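Local coordinates for plasmin and fibronectin-binding protein A (Streptococcus pneumoniae, PDB 4MR0) that acts as a surface adhesin and invasin of pneumococci, binding human fibronectin, plasmin, plasminogen and serum albumin, at residues E344-I349 and F371-A377; Q354-N360 and D423-L427; N439-P443 and N472-E477; K460-V466 and L485-D490. The contacts are given in a common frame with arbitrary orientation. Residues are numbered along the deposited sequence.

Overall arrangement
In this right-handed parallel beta-helix contacts 1, 3 and 4 join neighbouring coils, whereas contact 2 reaches past one coil. Contact 1 is a corner between faces near the chain centre; contact 3 joins turns after strands of the long parallel sheet, and the centres of contacts 1 and 3 are about 16 Å apart. Contacts 2 and 4 gather at the other end of those strands, centres about 17 Å apart, and touch where Leu427 CB packs 3.4 Å from Lys460 O. Strand 462-473 serves contact 4 at its start and contact 3 at its end. No metal belongs to these contacts: the Glu344 side chain is about 8 Å from a manganese ion, that of Asn360 about 12 Å from calcium.

Contact 1. Residues E344-I349 and F371-A377; sequences ELVTAI and FDNMMYA
Main-chain bonding sets the register between Glu344-Ile349 and Phe371-Ala377, with Val346 opposite Met375 (CA-CA 4.5 Å) and Thr347 in a parallel bridge with Ala377 (4.8 Å). Leu345 O accepts from Met375 N (2.9 Å), Val346 O accepts from both Tyr376 N (2.8 Å) and Ala377 N (3.1 Å), and Ala348 N returns a bond to Ala377 O (3.2 Å). Val346 (phi/psi -80/-55) and Ala348 (-70/-49) bend the first backbone; Asn373 (67/52) is left-handed and turns the second out of strand 364-372. As in a parallel beta-helix, corners of neighbouring coils lie one on the next. Apolar side chains fill the inside of the corner: Ala348 CB meets Phe371 CD1 at 3.4 Å, Ile349 CD1 approaches the Phe371 ring edge at CE1 (3.8 Å), and Leu345 CB lies 4.0 Å from Met374 CE. Val346 CG2 touches CE of Met375 (chi1 and chi2 t) at 3.4 Å. Asn373 ND2 bonds Glu344 OE2 weakly (3.3 Å), water 1 bridging the same atoms; Val403 N donates to that OE2 and Lys397 N to Asn373 OD1.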
loop_
_atom_site.group_PDB
_atom_site.type_symbol
_atom_site.label_atom_id
_atom_site.label_comp_id
_atom_site.label_asym_id
_atom_site.label_seq_id
_atom_site.Cartn_x
_atom_site.Cartn_y
_atom_site.Cartn_z
ATOM N N GLU A 344 1.151 -8.138 -12.129
ATOM C CA GLU A 344 0.657 -7.839 -10.794
ATOM C C GLU A 344 1.407 -6.681 -10.135
ATOM O O GLU A 344 2.593 -6.472 -10.386
ATOM C CB GLU A 344 0.754 -9.088 -9.907
ATOM C CG GLU A 344 0.017 -10.314 -10.441
ATOM C CD GLU A 344 0.834 -11.129 -11.447
ATOM O OE1 GLU A 344 1.967 -10.722 -11.789
ATOM O OE2 GLU A 344 0.338 -12.186 -11.891
ATOM N N LEU A 345 0.702 -5.925 -9.298
ATOM C CA LEU A 345 1.302 -4.800 -8.587
ATOM C C LEU A 345 2.403 -5.362 -7.690
ATOM O O LEU A 345 2.347 -6.528 -7.292
ATOM C CB LEU A 345 0.251 -4.101 -7.721
ATOM C CG LEU A 345 -1.135 -3.861 -8.335
ATOM C CD1 LEU A 345 -2.024 -3.176 -7.302
ATOM C CD2 LEU A 345 -1.024 -3.010 -9.595
ATOM N N VAL A 346 3.407 -4.546 -7.383
ATOM C CA VAL A 346 4.501 -4.984 -6.524
ATOM C C VAL A 346 4.047 -4.913 -5.060
ATOM O O VAL A 346 4.100 -5.903 -4.326
ATOM C CB VAL A 346 5.752 -4.098 -6.729
ATOM C CG1 VAL A 346 6.867 -4.524 -5.782
ATOM C CG2 VAL A 346 6.223 -4.213 -8.179
ATOM N N THR A 347 3.589 -3.734 -4.655
ATOM C CA THR A 347 3.105 -3.495 -3.298
ATOM C C THR A 347 1.821 -2.698 -3.453
ATOM O O THR A 347 1.822 -1.629 -4.055
ATOM C CB THR A 347 4.120 -2.670 -2.480
ATOM O OG1 THR A 347 5.301 -3.449 -2.270
ATOM C CG2 THR A 347 3.538 -2.275 -1.129
ATOM N N ALA A 348 0.717 -3.213 -2.922
ATOM C CA ALA A 348 -0.550 -2.506 -3.066
ATOM C C ALA A 348 -0.646 -1.212 -2.261
ATOM O O ALA A 348 -1.012 -0.165 -2.802
ATOM C CB ALA A 348 -1.718 -3.430 -2.700
ATOM N N ILE A 349 -0.299 -1.279 -0.978
ATOM C CA ILE A 349 -0.427 -0.118 -0.102
ATOM C C ILE A 349 0.710 0.017 0.894
ATOM O O ILE A 349 1.184 -0.980 1.444
ATOM C CB ILE A 349 -1.734 -0.211 0.739
ATOM C CG1 ILE A 349 -2.939 -0.441 -0.170
ATOM C CG2 ILE A 349 -1.926 1.063 1.563
ATOM C CD1 ILE A 349 -4.203 -0.852 0.586
ATOM N N PHE A 371 -6.118 -8.507 -2.185
ATOM C CA PHE A 371 -4.783 -8.318 -2.746
ATOM C C PHE A 371 -4.480 -9.605 -3.506
ATOM O O PHE A 371 -3.998 -10.585 -2.934
ATOM C CB PHE A 371 -3.785 -8.099 -1.619
ATOM C CG PHE A 371 -4.091 -6.895 -0.771
ATOM C CD1 PHE A 371 -3.969 -5.611 -1.295
ATOM C CD2 PHE A 371 -4.509 -7.046 0.545
ATOM C CE1 PHE A 371 -4.263 -4.484 -0.510
ATOM C CE2 PHE A 371 -4.805 -5.928 1.338
ATOM C CZ PHE A 371 -4.682 -4.648 0.809
ATOM N N ASP A 372 -4.764 -9.573 -4.805
ATOM C CA ASP A 372 -4.630 -10.731 -5.678
ATOM C C ASP A 372 -3.277 -10.999 -6.331
ATOM O O ASP A 372 -3.013 -10.561 -7.455
ATOM C CB ASP A 372 -5.706 -10.643 -6.760
ATOM C CG ASP A 372 -6.048 -11.991 -7.365
ATOM O OD1 ASP A 372 -5.375 -12.988 -7.038
ATOM O OD2 ASP A 372 -6.996 -12.045 -8.173
ATOM N N ASN A 373 -2.433 -11.737 -5.619
ATOM C CA ASN A 373 -1.116 -12.129 -6.116
ATOM C C ASN A 373 -0.111 -10.992 -6.316
ATOM O O ASN A 373 0.475 -10.864 -7.394
ATOM C CB ASN A 373 -1.292 -12.921 -7.430
ATOM C CG ASN A 373 -0.092 -13.793 -7.764
ATOM O OD1 ASN A 373 0.462 -14.475 -6.894
ATOM N ND2 ASN A 373 0.308 -13.791 -9.036
ATOM N N MET A 374 0.096 -10.171 -5.286
ATOM C CA MET A 374 1.065 -9.075 -5.372
ATOM C C MET A 374 2.459 -9.694 -5.448
ATOM O O MET A 374 2.685 -10.787 -4.931
ATOM C CB MET A 374 0.976 -8.168 -4.141
ATOM C CG MET A 374 0.142 -6.887 -4.335
ATOM S SD MET A 374 -1.613 -7.047 -4.695
ATOM C CE MET A 374 -1.566 -7.406 -6.497
ATOM N N MET A 375 3.391 -8.997 -6.090
ATOM C CA MET A 375 4.754 -9.497 -6.242
ATOM C C MET A 375 5.585 -9.424 -4.961
ATOM O O MET A 375 6.438 -10.283 -4.716
ATOM C CB MET A 375 5.462 -8.725 -7.364
ATOM C CG MET A 375 6.909 -9.126 -7.584
ATOM S SD MET A 375 7.695 -8.120 -8.881
ATOM C CE MET A 375 8.391 -6.868 -7.935
ATOM N N TYR A 376 5.334 -8.416 -4.135
ATOM C CA TYR A 376 6.115 -8.266 -2.918
ATOM C C TYR A 376 5.306 -8.218 -1.631
ATOM O O TYR A 376 5.686 -8.833 -0.626
ATOM C CB TYR A 376 6.987 -7.011 -3.029
ATOM C CG TYR A 376 7.967 -6.830 -1.892
ATOM C CD1 TYR A 376 8.650 -7.920 -1.355
ATOM C CD2 TYR A 376 8.244 -5.562 -1.380
ATOM C CE1 TYR A 376 9.583 -7.755 -0.338
ATOM C CE2 TYR A 376 9.180 -5.387 -0.363
ATOM C CZ TYR A 376 9.843 -6.487 0.153
ATOM O OH TYR A 376 10.767 -6.325 1.161
ATOM N N ALA A 377 4.191 -7.498 -1.657
ATOM C CA ALA A 377 3.374 -7.381 -0.463
ATOM C C ALA A 377 2.047 -6.697 -0.728
ATOM O O ALA A 377 1.929 -5.869 -1.630
ATOM C CB ALA A 377 4.138 -6.602 0.597
HETATM O O HOH W 1 -2.087 -13.162 -11.209
#

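Contact 2. Residues Q354-N360 and D423-L427; sequences QTLSTQN and DLLDL
Gln354 opens the first loop in an extended conformation (phi/psi -165/153) and, with chi1 p and chi2 t, sends its amide to the second: NE2 donates to Asp426 O (3.2 Å), while OE1 is bonded by Thr382 outside the pair. Its CG rests on Leu425 CD1 at 4.0 Å. A type I turn runs from Thr355 to Thr358, closed by Thr358 N to Thr355 O (3.1 Å); Thr355 OG1 accepts from Ser357 N (3.0 Å) as an ST turn, and Thr355 N donates to Thr358 OG1 (3.1 Å). At the second position of the turn Leu356 (m, t) lies with CA 5.9 Å from Leu425 CA and Leu356 CD2 4.0 Å from Leu425 CD2; water 3 joins Leu356 N to Asp423 OD2. Asn360 (chi1 m) brings ND2 to 2.6 Å from Asp426 O, so that this carbonyl accepts two side-chain amides. Water 5 links Asn360 N to Asp426 OD2, while Asp426 OD1 forms a salt bridge with Lys429 NZ. The second segment contains weakly bonded inverse gamma turns centred on Leu424 and Asp426. Loops joined by side-chain-to-backbone bonds, a leucine contact and water, with no strand pairing, show how irregular connections pack along the outside of a parallel beta-helix.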
loop_
_atom_site.group_PDB
_atom_site.type_symbol
_atom_site.label_atom_id
_atom_site.label_comp_id
_atom_site.label_asym_id
_atom_site.label_seq_id
_atom_site.Cartn_x
_atom_site.Cartn_y
_atom_site.Cartn_z
ATOM N N GLN A 354 10.880 7.559 6.061
ATOM C CA GLN A 354 10.596 8.345 7.254
ATOM C C GLN A 354 11.910 8.895 7.795
ATOM O O GLN A 354 12.967 8.314 7.568
ATOM C CB GLN A 354 9.903 7.496 8.336
ATOM C CG GLN A 354 10.791 6.454 9.015
ATOM C CD GLN A 354 10.107 5.791 10.208
ATOM O OE1 GLN A 354 9.909 4.574 10.228
ATOM N NE2 GLN A 354 9.745 6.593 11.207
ATOM N N THR A 355 11.841 10.023 8.492
ATOM C CA THR A 355 13.027 10.641 9.090
ATOM C C THR A 355 12.594 11.292 10.399
ATOM O O THR A 355 11.402 11.338 10.713
ATOM C CB THR A 355 13.619 11.756 8.204
ATOM O OG1 THR A 355 12.725 12.871 8.204
ATOM C CG2 THR A 355 13.824 11.278 6.774
ATOM N N LEU A 356 13.553 11.809 11.158
ATOM C CA LEU A 356 13.223 12.468 12.417
ATOM C C LEU A 356 12.321 13.665 12.152
ATOM O O LEU A 356 11.604 14.127 13.048
ATOM C CB LEU A 356 14.496 12.955 13.115
ATOM C CG LEU A 356 15.452 11.905 13.682
ATOM C CD1 LEU A 356 16.698 12.604 14.223
ATOM C CD2 LEU A 356 14.760 11.112 14.785
ATOM N N SER A 357 12.355 14.158 10.916
ATOM C CA SER A 357 11.575 15.330 10.520
ATOM C C SER A 357 10.192 15.066 9.918
ATOM O O SER A 357 9.508 16.008 9.528
ATOM C CB SER A 357 12.386 16.176 9.535
ATOM O OG SER A 357 13.595 16.607 10.128
ATOM N N THR A 358 9.783 13.804 9.818
ATOM C CA THR A 358 8.463 13.500 9.267
ATOM C C THR A 358 7.540 12.994 10.369
ATOM O O THR A 358 7.967 12.250 11.249
ATOM C CB THR A 358 8.520 12.414 8.169
ATOM O OG1 THR A 358 8.992 11.183 8.742
ATOM C CG2 THR A 358 9.437 12.845 7.029
ATOM N N GLN A 359 6.279 13.415 10.328
ATOM C CA GLN A 359 5.307 12.966 11.313
ATOM C C GLN A 359 4.626 11.724 10.728
ATOM O O GLN A 359 4.152 11.740 9.591
ATOM C CB GLN A 359 4.281 14.071 11.594
ATOM C CG GLN A 359 3.315 13.769 12.747
ATOM C CD GLN A 359 4.023 13.490 14.072
ATOM O OE1 GLN A 359 4.823 14.301 14.552
ATOM N NE2 GLN A 359 3.717 12.342 14.677
ATOM N N ASN A 360 4.595 10.647 11.509
ATOM C CA ASN A 360 4.008 9.384 11.075
ATOM C C ASN A 360 2.530 9.433 10.687
ATOM O O ASN A 360 1.699 9.940 11.441
ATOM C CB ASN A 360 4.169 8.330 12.185
ATOM C CG ASN A 360 5.601 7.824 12.330
ATOM O OD1 ASN A 360 6.546 8.413 11.806
ATOM N ND2 ASN A 360 5.760 6.719 13.058
ATOM N N ASP A 423 19.640 7.625 13.940
ATOM C CA ASP A 423 18.536 8.302 14.610
ATOM C C ASP A 423 17.560 7.392 15.346
ATOM O O ASP A 423 17.364 6.237 14.979
ATOM C CB ASP A 423 17.752 9.139 13.597
ATOM C CG ASP A 423 18.630 10.108 12.839
ATOM O OD1 ASP A 423 19.281 10.951 13.492
ATOM O OD2 ASP A 423 18.669 10.023 11.592
ATOM N N LEU A 424 16.949 7.934 16.393
ATOM C CA LEU A 424 15.967 7.199 17.177
ATOM C C LEU A 424 14.623 7.515 16.524
ATOM O O LEU A 424 13.893 8.400 16.968
ATOM C CB LEU A 424 15.977 7.683 18.628
ATOM C CG LEU A 424 15.390 6.741 19.683
ATOM C CD1 LEU A 424 15.385 7.451 21.033
ATOM C CD2 LEU A 424 13.978 6.321 19.299
ATOM N N LEU A 425 14.316 6.791 15.454
ATOM C CA LEU A 425 13.082 7.004 14.708
ATOM C C LEU A 425 11.820 6.532 15.402
ATOM O O LEU A 425 11.851 5.643 16.253
ATOM C CB LEU A 425 13.168 6.320 13.343
ATOM C CG LEU A 425 14.241 6.824 12.377
ATOM C CD1 LEU A 425 14.183 6.007 11.099
ATOM C CD2 LEU A 425 14.026 8.308 12.090
ATOM N N ASP A 426 10.704 7.136 15.015
ATOM C CA ASP A 426 9.404 6.778 15.555
ATOM C C ASP A 426 8.920 5.612 14.694
ATOM O O ASP A 426 8.106 5.797 13.787
ATOM C CB ASP A 426 8.444 7.965 15.427
ATOM C CG ASP A 426 7.119 7.734 16.141
ATOM O OD1 ASP A 426 6.907 6.630 16.692
ATOM O OD2 ASP A 426 6.288 8.668 16.150
ATOM N N LEU A 427 9.446 4.419 14.966
ATOM C CA LEU A 427 9.073 3.233 14.208
ATOM C C LEU A 427 7.627 2.829 14.483
ATOM O O LEU A 427 7.011 3.304 15.438
ATOM C CB LEU A 427 10.028 2.080 14.536
ATOM C CG LEU A 427 11.515 2.408 14.309
ATOM C CD1 LEU A 427 12.373 1.266 14.841
ATOM C CD2 LEU A 427 11.785 2.646 12.824
HETATM O O HOH W 2 10.887 9.508 13.617
HETATM O O HOH W 3 16.169 11.103 10.288
HETATM O O HOH W 4 4.859 4.987 15.720
HETATM O O HOH W 5 6.010 10.556 13.899
#

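Contact 3. Residues N439-P443 and N472-E477; sequences NIADP and NNNSKE
Two asparagines at matching positions of neighbouring coils, Asn439 and Asn472, point to the same face of a parallel sheet and hydrogen-bond through their side chains, Asn472 ND2 to Asn439 OD1 at 3.0 Å. Both adopt chi1 m with chi2 near -55°, so the amides stack in the same orientation and Asn439 ND2 can pass the chain on to Asp395 of the preceding coil. Their CA atoms are 4.8 Å apart, and the next bridge, Ile440 with Asn473, spans 4.7 Å. Ile440 N donates to Asn472 O (2.9 Å) and Asn474 N to Ile440 O (3.0 Å). The pair recalls the stacking of like residues in parallel beta-helices, here on the outer face. Strands 431-440 and 462-473 both end at this point. Overall the segments run 11° apart, and past the strands Ala441 and Ser475 CA atoms are 4.0 Å apart. Asn473 (chi1 t) forms an Asx turn, OD1 accepting from Ser475 N (3.0 Å); Ser475 OG donates to it as well (2.8 Å). Ser475 CB presses on Pro443 N (3.4 Å), and Pro443 CB lies 3.3 Å from Lys476 O. Water 6 bridges Ala441 O to Lys476 N; water 7 joins Asp442 O to Ser475 OG.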
loop_
_atom_site.group_PDB
_atom_site.type_symbol
_atom_site.label_atom_id
_atom_site.label_comp_id
_atom_site.label_asym_id
_atom_site.label_seq_id
_atom_site.Cartn_x
_atom_site.Cartn_y
_atom_site.Cartn_z
ATOM N N ASN A 439 -4.095 -16.970 1.400
ATOM C CA ASN A 439 -4.081 -18.209 0.624
ATOM C C ASN A 439 -2.756 -18.179 -0.116
ATOM O O ASN A 439 -2.614 -17.488 -1.122
ATOM C CB ASN A 439 -5.255 -18.248 -0.357
ATOM C CG ASN A 439 -6.594 -18.218 0.349
ATOM O OD1 ASN A 439 -6.876 -19.067 1.195
ATOM N ND2 ASN A 439 -7.425 -17.236 0.010
ATOM N N ILE A 440 -1.785 -18.918 0.405
ATOM C CA ILE A 440 -0.443 -18.938 -0.162
ATOM C C ILE A 440 -0.039 -20.258 -0.807
ATOM O O ILE A 440 -0.190 -21.330 -0.216
ATOM C CB ILE A 440 0.582 -18.581 0.932
ATOM C CG1 ILE A 440 0.242 -17.203 1.516
ATOM C CG2 ILE A 440 1.992 -18.602 0.362
ATOM C CD1 ILE A 440 1.027 -16.832 2.764
ATOM N N ALA A 441 0.484 -20.163 -2.026
ATOM C CA ALA A 441 0.930 -21.332 -2.773
ATOM C C ALA A 441 2.420 -21.215 -3.071
ATOM O O ALA A 441 3.071 -22.199 -3.408
ATOM C CB ALA A 441 0.140 -21.458 -4.071
ATOM N N ASP A 442 2.954 -20.004 -2.937
ATOM C CA ASP A 442 4.370 -19.746 -3.186
ATOM C C ASP A 442 5.194 -20.063 -1.943
ATOM O O ASP A 442 4.978 -19.481 -0.883
ATOM C CB ASP A 442 4.574 -18.280 -3.583
ATOM C CG ASP A 442 6.035 -17.909 -3.716
ATOM O OD1 ASP A 442 6.792 -18.695 -4.323
ATOM O OD2 ASP A 442 6.430 -16.828 -3.224
ATOM N N PRO A 443 6.161 -20.988 -2.062
ATOM C CA PRO A 443 6.998 -21.354 -0.914
ATOM C C PRO A 443 7.912 -20.250 -0.392
ATOM O O PRO A 443 8.459 -20.364 0.705
ATOM C CB PRO A 443 7.774 -22.573 -1.425
ATOM C CG PRO A 443 7.862 -22.336 -2.897
ATOM C CD PRO A 443 6.479 -21.822 -3.234
ATOM N N ASN A 472 -3.797 -20.030 5.056
ATOM C CA ASN A 472 -3.893 -21.296 4.340
ATOM C C ASN A 472 -2.659 -21.418 3.450
ATOM O O ASN A 472 -2.649 -20.943 2.312
ATOM C CB ASN A 472 -5.160 -21.335 3.481
ATOM C CG ASN A 472 -6.422 -21.201 4.304
ATOM O OD1 ASN A 472 -6.637 -21.956 5.252
ATOM N ND2 ASN A 472 -7.268 -20.240 3.944
ATOM N N ASN A 473 -1.614 -22.039 3.980
ATOM C CA ASN A 473 -0.380 -22.205 3.232
ATOM C C ASN A 473 -0.215 -23.628 2.696
ATOM O O ASN A 473 0.093 -24.552 3.452
ATOM C CB ASN A 473 0.826 -21.852 4.114
ATOM C CG ASN A 473 2.114 -21.711 3.313
ATOM O OD1 ASN A 473 2.199 -22.169 2.172
ATOM N ND2 ASN A 473 3.122 -21.083 3.910
ATOM N N ASN A 474 -0.433 -23.808 1.395
ATOM C CA ASN A 474 -0.258 -25.126 0.789
ATOM C C ASN A 474 0.876 -25.127 -0.222
ATOM O O ASN A 474 0.855 -25.883 -1.196
ATOM C CB ASN A 474 -1.542 -25.626 0.117
ATOM C CG ASN A 474 -2.441 -24.509 -0.336
ATOM O OD1 ASN A 474 -3.341 -24.088 0.394
ATOM N ND2 ASN A 474 -2.205 -24.012 -1.544
ATOM N N SER A 475 1.868 -24.274 0.014
ATOM C CA SER A 475 3.027 -24.199 -0.861
ATOM C C SER A 475 3.873 -25.429 -0.558
ATOM O O SER A 475 3.815 -25.959 0.552
ATOM C CB SER A 475 3.837 -22.935 -0.567
ATOM O OG SER A 475 4.419 -22.994 0.723
ATOM N N LYS A 476 4.653 -25.888 -1.531
ATOM C CA LYS A 476 5.500 -27.057 -1.318
ATOM C C LYS A 476 6.877 -26.692 -0.784
ATOM O O LYS A 476 7.581 -25.857 -1.354
ATOM C CB LYS A 476 5.628 -27.872 -2.610
ATOM C CG LYS A 476 4.669 -29.066 -2.656
ATOM C CD LYS A 476 4.376 -29.505 -4.090
ATOM C CE LYS A 476 5.498 -30.352 -4.690
ATOM N NZ LYS A 476 5.330 -30.415 -6.183
ATOM N N GLU A 477 7.245 -27.330 0.322
ATOM C CA GLU A 477 8.530 -27.100 0.966
ATOM C C GLU A 477 8.790 -25.617 1.208
ATOM O O GLU A 477 9.732 -25.033 0.673
ATOM C CB GLU A 477 9.647 -27.734 0.131
ATOM C CG GLU A 477 9.782 -29.237 0.374
ATOM C CD GLU A 477 10.522 -29.964 -0.732
ATOM O OE1 GLU A 477 11.572 -29.460 -1.187
ATOM O OE2 GLU A 477 10.055 -31.053 -1.136
HETATM O O HOH W 6 4.091 -24.732 -3.923
HETATM O O HOH W 7 5.087 -20.092 1.648
#

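Contact 4. Residues K460-V466 and L485-D490; sequences KVSDITV and LLRVSD
Ile464, Val466, Leu485 and Val488 supply the apolar centre. Ile464, with chi1 and chi2 both m, places CG1 3.8 Å from Val488 CG1 and CG2 4.2 Å from Leu485 CD2; Leu485 CD2 also lies 4.3 Å from Val466 CG2. Ile464, Val466 and Leu485 direct their CA-to-CB bonds toward the opposing segment, and Leu492 of the next coil and Val450 of strand 445-451 close over the same cluster. The interior of a beta-helix is made in this way, strands on different faces of a coil sending aliphatic side chains inward. Here Lys460-Val466 enters strand 462-473 and forms its first part, whereas Leu485-Asp490 leaves strand 483-486 and turns through Arg487, which is left-handed (54/47), and Ser489 (-75/-24) toward strand 490-500. The chain thereby comes round to lie alongside its own earlier course, one coil further on, with Val461 and Val488 CA atoms 5.2 Å apart and those of Ser462 and Asp490 4.9 Å apart. Outside the core the backbones join: Ser489 N donates to Val461 O at 2.7 Å and Asp463 N to Asp490 O at 2.9 Å. At the polar edge water 8 accepts from Val461 N (2.9 Å), donates to Arg487 O (2.7 Å) and lies 2.4 Å from Ser489 OG, while Lys460 CB packs 3.6 Å from that Ser489 OG. The Asp490 carboxylate turns elsewhere, OD1 accepting from Lys514 N.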
loop_
_atom_site.group_PDB
_atom_site.type_symbol
_atom_site.label_atom_id
_atom_site.label_comp_id
_atom_site.label_asym_id
_atom_site.label_seq_id
_atom_site.Cartn_x
_atom_site.Cartn_y
_atom_site.Cartn_z
ATOM N N LYS A 460 11.858 2.172 18.434
ATOM C CA LYS A 460 11.139 1.032 18.983
ATOM C C LYS A 460 9.828 0.727 18.263
ATOM O O LYS A 460 9.115 1.631 17.828
ATOM C CB LYS A 460 10.845 1.261 20.467
ATOM C CG LYS A 460 12.084 1.374 21.342
ATOM C CD LYS A 460 11.702 1.631 22.792
ATOM C CE LYS A 460 12.937 1.850 23.661
ATOM N NZ LYS A 460 12.579 2.124 25.084
ATOM N N VAL A 461 9.538 -0.565 18.148
ATOM C CA VAL A 461 8.313 -1.072 17.531
ATOM C C VAL A 461 7.523 -1.647 18.705
ATOM O O VAL A 461 8.031 -2.499 19.440
ATOM C CB VAL A 461 8.626 -2.202 16.514
ATOM C CG1 VAL A 461 7.334 -2.854 16.032
ATOM C CG2 VAL A 461 9.400 -1.639 15.332
ATOM N N SER A 462 6.292 -1.184 18.894
ATOM C CA SER A 462 5.491 -1.664 20.015
ATOM C C SER A 462 3.994 -1.620 19.761
ATOM O O SER A 462 3.534 -1.020 18.790
ATOM C CB SER A 462 5.817 -0.839 21.261
ATOM O OG SER A 462 5.624 0.536 20.991
ATOM N N ASP A 463 3.240 -2.261 20.654
ATOM C CA ASP A 463 1.786 -2.322 20.559
ATOM C C ASP A 463 1.404 -2.945 19.224
ATOM O O ASP A 463 0.795 -2.308 18.370
ATOM C CB ASP A 463 1.194 -0.918 20.702
ATOM C CG ASP A 463 1.468 -0.316 22.068
ATOM O OD1 ASP A 463 0.918 -0.828 23.067
ATOM O OD2 ASP A 463 2.242 0.661 22.147
ATOM N N ILE A 464 1.785 -4.207 19.068
ATOM C CA ILE A 464 1.534 -4.964 17.853
ATOM C C ILE A 464 0.538 -6.067 18.191
ATOM O O ILE A 464 0.750 -6.818 19.143
ATOM C CB ILE A 464 2.832 -5.635 17.343
ATOM C CG1 ILE A 464 3.929 -4.583 17.133
ATOM C CG2 ILE A 464 2.544 -6.404 16.065
ATOM C CD1 ILE A 464 3.550 -3.459 16.172
ATOM N N THR A 465 -0.532 -6.169 17.408
ATOM C CA THR A 465 -1.555 -7.187 17.635
ATOM C C THR A 465 -1.848 -7.970 16.362
ATOM O O THR A 465 -2.191 -7.388 15.328
ATOM C CB THR A 465 -2.881 -6.554 18.129
ATOM O OG1 THR A 465 -2.669 -5.917 19.394
ATOM C CG2 THR A 465 -3.971 -7.616 18.278
ATOM N N VAL A 466 -1.708 -9.290 16.444
ATOM C CA VAL A 466 -1.980 -10.174 15.316
ATOM C C VAL A 466 -3.007 -11.179 15.831
ATOM O O VAL A 466 -2.659 -12.135 16.541
ATOM C CB VAL A 466 -0.709 -10.919 14.860
ATOM C CG1 VAL A 466 -1.032 -11.788 13.656
ATOM C CG2 VAL A 466 0.398 -9.914 14.515
ATOM N N LEU A 485 7.652 -12.233 14.001
ATOM C CA LEU A 485 7.613 -11.061 14.862
ATOM C C LEU A 485 9.034 -10.892 15.363
ATOM O O LEU A 485 9.519 -11.680 16.183
ATOM C CB LEU A 485 6.631 -11.297 16.007
ATOM C CG LEU A 485 5.228 -11.419 15.405
ATOM C CD1 LEU A 485 4.397 -12.428 16.151
ATOM C CD2 LEU A 485 4.579 -10.040 15.389
ATOM N N LEU A 486 9.697 -9.860 14.854
ATOM C CA LEU A 486 11.086 -9.592 15.184
ATOM C C LEU A 486 11.325 -8.276 15.913
ATOM O O LEU A 486 10.991 -7.200 15.418
ATOM C CB LEU A 486 11.917 -9.628 13.895
ATOM C CG LEU A 486 13.411 -9.304 13.979
ATOM C CD1 LEU A 486 14.134 -10.341 14.841
ATOM C CD2 LEU A 486 13.991 -9.286 12.570
ATOM N N ARG A 487 11.916 -8.393 17.100
ATOM C CA ARG A 487 12.259 -7.268 17.954
ATOM C C ARG A 487 11.158 -6.287 18.324
ATOM O O ARG A 487 11.347 -5.068 18.242
ATOM C CB ARG A 487 13.443 -6.497 17.365
ATOM C CG ARG A 487 14.684 -7.346 17.214
ATOM C CD ARG A 487 15.929 -6.508 16.977
ATOM N NE ARG A 487 17.034 -7.371 16.578
ATOM C CZ ARG A 487 17.200 -7.842 15.348
ATOM N NH1 ARG A 487 16.343 -7.524 14.392
ATOM N NH2 ARG A 487 18.207 -8.660 15.083
ATOM N N VAL A 488 10.010 -6.813 18.738
ATOM C CA VAL A 488 8.912 -5.965 19.181
ATOM C C VAL A 488 9.279 -5.644 20.632
ATOM O O VAL A 488 9.504 -6.547 21.446
ATOM C CB VAL A 488 7.557 -6.711 19.110
ATOM C CG1 VAL A 488 6.439 -5.822 19.638
ATOM C CG2 VAL A 488 7.268 -7.112 17.669
ATOM N N SER A 489 9.348 -4.356 20.945
ATOM C CA SER A 489 9.748 -3.884 22.267
ATOM C C SER A 489 8.757 -4.009 23.411
ATOM O O SER A 489 9.157 -4.037 24.574
ATOM C CB SER A 489 10.179 -2.417 22.181
ATOM O OG SER A 489 11.259 -2.248 21.283
ATOM N N ASP A 490 7.468 -4.066 23.102
ATOM C CA ASP A 490 6.484 -4.146 24.171
ATOM C C ASP A 490 5.080 -4.324 23.621
ATOM O O ASP A 490 4.796 -3.968 22.473
ATOM C CB ASP A 490 6.562 -2.862 25.010
ATOM C CG ASP A 490 5.918 -3.000 26.380
ATOM O OD1 ASP A 490 5.524 -4.124 26.766
ATOM O OD2 ASP A 490 5.819 -1.969 27.082
HETATM O O HOH W 8 11.496 -2.499 18.897
#